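Local coordinates for bifunctional protein PutA (Bdellovibrio bacteriovorus, PDB 5UR2) that probably oxidises proline to glutamate in two steps, pairing a flavin-dependent proline dehydrogenase with an NAD-dependent glutamate semialdehyde dehydrogenase in one chain, at residues Gln579-Gly584 with Pro811-Lys816; Met819-Asp824 with Gly854-Pro859. All coordinates share one frame; numbering follows the deposited sequence.

Interaction 1: residues Gln579-Gly584 with Pro811-Lys816; sequences QVLEVG and PAENPK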
# COMPACT_ATOMS: atom_id res chain seq x y z
N GLN B 579 -9.89 -0.04 34.75
CA GLN B 579 -9.81 -1.39 34.22
C GLN B 579 -9.51 -2.40 35.32
O GLN B 579 -10.03 -3.52 35.30
CB GLN B 579 -8.77 -1.47 33.12
CG GLN B 579 -9.03 -0.51 32.00
CD GLN B 579 -8.32 -0.95 30.75
OE1 GLN B 579 -7.83 -2.07 30.67
NE2 GLN B 579 -8.25 -0.06 29.76
N VAL B 580 -8.67 -2.03 36.28
CA VAL B 580 -8.40 -2.94 37.40
C VAL B 580 -9.70 -3.26 38.14
O VAL B 580 -10.00 -4.42 38.41
CB VAL B 580 -7.35 -2.33 38.35
CG1 VAL B 580 -7.31 -3.09 39.67
CG2 VAL B 580 -5.99 -2.35 37.67
N LEU B 581 -10.50 -2.23 38.43
CA LEU B 581 -11.67 -2.43 39.28
C LEU B 581 -12.88 -2.99 38.52
O LEU B 581 -13.57 -3.87 39.03
CB LEU B 581 -12.04 -1.12 39.99
CG LEU B 581 -11.03 -0.57 41.01
CD1 LEU B 581 -11.43 0.81 41.46
CD2 LEU B 581 -10.99 -1.50 42.21
N GLU B 582 -13.15 -2.49 37.31
CA GLU B 582 -14.37 -2.91 36.61
C GLU B 582 -14.19 -4.24 35.88
O GLU B 582 -15.13 -5.03 35.82
CB GLU B 582 -14.81 -1.84 35.59
CG GLU B 582 -16.17 -2.15 34.99
CD GLU B 582 -16.54 -1.27 33.81
OE1 GLU B 582 -15.64 -0.67 33.18
OE2 GLU B 582 -17.74 -1.15 33.49
N VAL B 583 -13.01 -4.50 35.33
CA VAL B 583 -12.81 -5.68 34.48
C VAL B 583 -11.91 -6.73 35.13
O VAL B 583 -11.81 -7.85 34.59
CB VAL B 583 -12.26 -5.26 33.10
CG1 VAL B 583 -12.41 -6.37 32.09
CG2 VAL B 583 -13.00 -4.03 32.61
N GLY B 584 -11.27 -6.44 36.27
CA GLY B 584 -10.37 -7.40 36.88
C GLY B 584 -9.02 -7.52 36.19
O GLY B 584 -8.32 -8.52 36.37
N PRO B 811 -7.24 -10.66 43.96
CA PRO B 811 -7.95 -9.51 43.43
C PRO B 811 -7.00 -8.66 42.60
O PRO B 811 -5.82 -8.53 42.91
CB PRO B 811 -8.41 -8.76 44.69
CG PRO B 811 -8.58 -9.83 45.72
CD PRO B 811 -7.49 -10.85 45.41
N ALA B 812 -7.53 -8.12 41.50
CA ALA B 812 -6.68 -7.41 40.55
C ALA B 812 -6.04 -6.19 41.19
O ALA B 812 -4.94 -5.78 40.79
CB ALA B 812 -7.50 -7.04 39.31
N GLU B 813 -6.70 -5.60 42.19
CA GLU B 813 -6.14 -4.44 42.86
C GLU B 813 -4.81 -4.75 43.52
O GLU B 813 -3.97 -3.86 43.64
CB GLU B 813 -7.16 -3.93 43.88
CG GLU B 813 -6.70 -2.78 44.72
CD GLU B 813 -7.79 -2.31 45.68
OE1 GLU B 813 -8.88 -2.94 45.73
OE2 GLU B 813 -7.54 -1.31 46.39
N ASN B 814 -4.60 -5.99 43.93
CA ASN B 814 -3.36 -6.40 44.61
C ASN B 814 -2.22 -6.50 43.60
O ASN B 814 -2.31 -7.31 42.67
CB ASN B 814 -3.59 -7.74 45.32
CG ASN B 814 -2.38 -8.19 46.15
OD1 ASN B 814 -1.23 -7.85 45.86
ND2 ASN B 814 -2.66 -8.95 47.21
N PRO B 815 -1.13 -5.73 43.75
CA PRO B 815 -0.05 -5.78 42.76
C PRO B 815 0.64 -7.13 42.65
O PRO B 815 1.37 -7.34 41.68
CB PRO B 815 0.93 -4.69 43.23
CG PRO B 815 0.68 -4.60 44.72
CD PRO B 815 -0.82 -4.84 44.89
N LYS B 816 0.44 -8.03 43.61
CA LYS B 816 1.05 -9.36 43.54
C LYS B 816 0.24 -10.33 42.68
O LYS B 816 0.65 -11.49 42.53
CB LYS B 816 1.23 -9.92 44.96
CG LYS B 816 2.30 -11.00 45.10
CD LYS B 816 3.70 -10.44 44.84
CE LYS B 816 4.76 -11.53 44.87
NZ LYS B 816 4.64 -12.44 43.69
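Val580 and Gly584, one helical turn apart, meet Ala812, the second residue of a type I turn. The methyl of Ala812 points at the helix end, and its CB lies 3.4 Å from Gly584 O. Val580 adds one branch. Val580 CG1 sits anti to its own backbone N (chi1 167°) and reaches the turn backbone, 3.6 Å from Glu813 N. Val580 CG1 is also 4.0 Å from Ala812 CB. Leu581 makes a looser approach, with CD2 4.3 Å from Glu813 OE1.

Local bonds shape both segments. Residues 811-814 form the type I beta turn, closed by Asn814 N to Pro811 O at 3.0 Å. Asn814 OD1 then accepts from Lys816 N at 2.8 Å, an Asx turn, with the Asn814 side chain holding the backbone N two residues on. Gly584 leaves the helix with positive phi (76°), and its N keeps a weak bond to Val580 O.

Further out, Ser518 OG bonds Ala812 N and Trp587 NE1 bonds Glu813 O, so two backbone atoms of the turn are held from outside the contact. Lys490 of helix 476-491 forms a salt bridge with Glu813 OE1, and Leu486 of that helix touches Val580.

No hydrogen bond joins the two segments directly. The end of helix 572-583 and the turn therefore meet through methyl groups against backbone, and the turn is held by its own bonds and by Ser518, Trp587 and Lys490, not by the helix.

Interaction 2: residues Met819-Asp824 with Gly854-Pro859; sequences MGPVVD and GFFAPP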
# COMPACT_ATOMS: atom_id res chain seq x y z
N MET B 819 -2.69 -13.75 38.13
CA MET B 819 -4.02 -13.69 37.54
C MET B 819 -5.03 -13.23 38.58
O MET B 819 -4.85 -13.44 39.79
CB MET B 819 -4.44 -15.02 36.91
CG MET B 819 -4.11 -16.25 37.69
SD MET B 819 -4.50 -17.77 36.76
CE MET B 819 -6.28 -17.81 36.90
N GLY B 820 -6.07 -12.54 38.09
CA GLY B 820 -7.21 -12.19 38.90
C GLY B 820 -8.42 -13.01 38.52
O GLY B 820 -8.29 -14.13 38.03
N PRO B 821 -9.62 -12.45 38.67
CA PRO B 821 -10.85 -13.20 38.39
C PRO B 821 -11.22 -13.16 36.91
O PRO B 821 -10.69 -12.37 36.14
CB PRO B 821 -11.89 -12.46 39.24
CG PRO B 821 -11.43 -11.00 39.12
CD PRO B 821 -9.89 -11.06 39.10
N VAL B 822 -12.17 -14.02 36.52
CA VAL B 822 -12.76 -13.90 35.19
C VAL B 822 -13.89 -12.87 35.26
O VAL B 822 -14.21 -12.36 36.33
CB VAL B 822 -13.27 -15.24 34.62
CG1 VAL B 822 -12.09 -16.19 34.33
CG2 VAL B 822 -14.31 -15.89 35.56
N VAL B 823 -14.51 -12.56 34.11
CA VAL B 823 -15.19 -11.27 33.96
C VAL B 823 -16.49 -11.20 34.77
O VAL B 823 -16.75 -10.17 35.41
CB VAL B 823 -15.42 -10.98 32.46
CG1 VAL B 823 -16.41 -11.96 31.85
CG2 VAL B 823 -15.95 -9.58 32.31
N ASP B 824 -17.31 -12.25 34.77
CA ASP B 824 -18.62 -12.17 35.43
C ASP B 824 -19.08 -13.57 35.83
O ASP B 824 -18.43 -14.58 35.54
CB ASP B 824 -19.67 -11.45 34.55
CG ASP B 824 -19.93 -12.16 33.20
OD1 ASP B 824 -19.53 -13.34 33.01
OD2 ASP B 824 -20.54 -11.51 32.32
N GLY B 854 -14.93 -13.37 44.84
CA GLY B 854 -15.04 -12.94 43.46
C GLY B 854 -15.00 -14.12 42.50
O GLY B 854 -15.07 -15.28 42.90
N PHE B 855 -14.89 -13.80 41.21
CA PHE B 855 -15.02 -14.82 40.16
C PHE B 855 -13.67 -15.46 39.83
O PHE B 855 -13.19 -15.46 38.70
CB PHE B 855 -15.68 -14.22 38.92
CG PHE B 855 -16.99 -13.53 39.21
CD1 PHE B 855 -17.96 -14.15 39.97
CD2 PHE B 855 -17.24 -12.24 38.75
CE1 PHE B 855 -19.18 -13.53 40.26
CE2 PHE B 855 -18.45 -11.61 39.03
CZ PHE B 855 -19.42 -12.25 39.79
N PHE B 856 -13.06 -16.03 40.86
CA PHE B 856 -11.71 -16.57 40.74
C PHE B 856 -11.81 -18.00 40.24
O PHE B 856 -12.06 -18.92 41.02
CB PHE B 856 -10.97 -16.47 42.08
CG PHE B 856 -10.78 -15.05 42.54
CD1 PHE B 856 -9.77 -14.25 42.01
CD2 PHE B 856 -11.66 -14.48 43.46
CE1 PHE B 856 -9.62 -12.94 42.41
CE2 PHE B 856 -11.51 -13.17 43.86
CZ PHE B 856 -10.48 -12.39 43.33
N ALA B 857 -11.68 -18.17 38.94
CA ALA B 857 -11.59 -19.52 38.38
C ALA B 857 -10.14 -20.01 38.47
O ALA B 857 -9.21 -19.22 38.29
CB ALA B 857 -12.09 -19.56 36.93
N PRO B 858 -9.91 -21.29 38.77
CA PRO B 858 -8.54 -21.76 39.01
C PRO B 858 -7.80 -22.04 37.72
O PRO B 858 -8.38 -22.53 36.75
CB PRO B 858 -8.76 -23.06 39.79
CG PRO B 858 -10.07 -23.58 39.25
CD PRO B 858 -10.91 -22.35 38.96
N PRO B 859 -6.49 -21.77 37.68
CA PRO B 859 -5.70 -22.22 36.53
C PRO B 859 -5.62 -23.74 36.56
O PRO B 859 -5.27 -24.34 37.58
CB PRO B 859 -4.33 -21.58 36.77
CG PRO B 859 -4.25 -21.47 38.28
CD PRO B 859 -5.66 -21.19 38.74
O HOH W 1 -9.71 -16.46 37.55
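Phe855 lays one face of its ring over the backbone of Asp824. Asp824 C stands 3.7 Å above the ring plane, offset toward the rim, and Asp824 CA is 3.6 Å from Phe855 CD2. CG of Phe855 is anti to its own carbonyl carbon (chi1 -53°), which sets CG beside the backbone N, and the ring then lies over Asp824. Val822 crosses this side chain at about a right angle, with its CG2 4.0 Å from Phe855 CB.

One direct hydrogen bond joins the segments, from Val822 N to Phe855 O at 2.8 Å. The donor is tilted 27° from the carbonyl plane. Phe855 is the centre of an inverse gamma turn.

Next along, Pro821 lies beside Phe856, pointing the same way. Pro821 CB makes a CH-pi contact over the ring face, 4.1 Å from the centroid of Phe856. A water donates to both Gly820 O and Ala857 O and so bridges the two backbones. At the far end Met819 SD is 3.8 Å from Pro859 CB; the bend at chi3 (-75°) turns Met819 CE to Ala857 O.

Asp824 is the N-cap of helix 825-841, its OD1 accepting from Ala827 N. Tyr828 of that helix touches both Val822 and Phe855. The contact joins the loop leading into this helix to the loop between strands 843-847 and 860-863, which pair antiparallel as a hairpin at the border of the catalytic-domain sheet of the aldehyde dehydrogenase fold.

Interactions 1 and 2 adjoin, with centres about 11 Å apart. Pro811 and Pro821 belong to the same loop between helices 790-806 and 825-841. That loop meets the end of helix 572-583 first and the 854-859 segment later. The two contacts also touch directly: Pro811 N is 3.6 Å from Phe856 CE1, and Gly584 O is 4.1 Å from Pro821 CD. Arg514 bonds Glu582 O on one side and Val823 O on the other, so it spans both. Both contacts lie in the aldehyde dehydrogenase part of the chain, away from predicted active-site residues Glu746 and Cys780 and from the modified flavin in the proline dehydrogenase barrel.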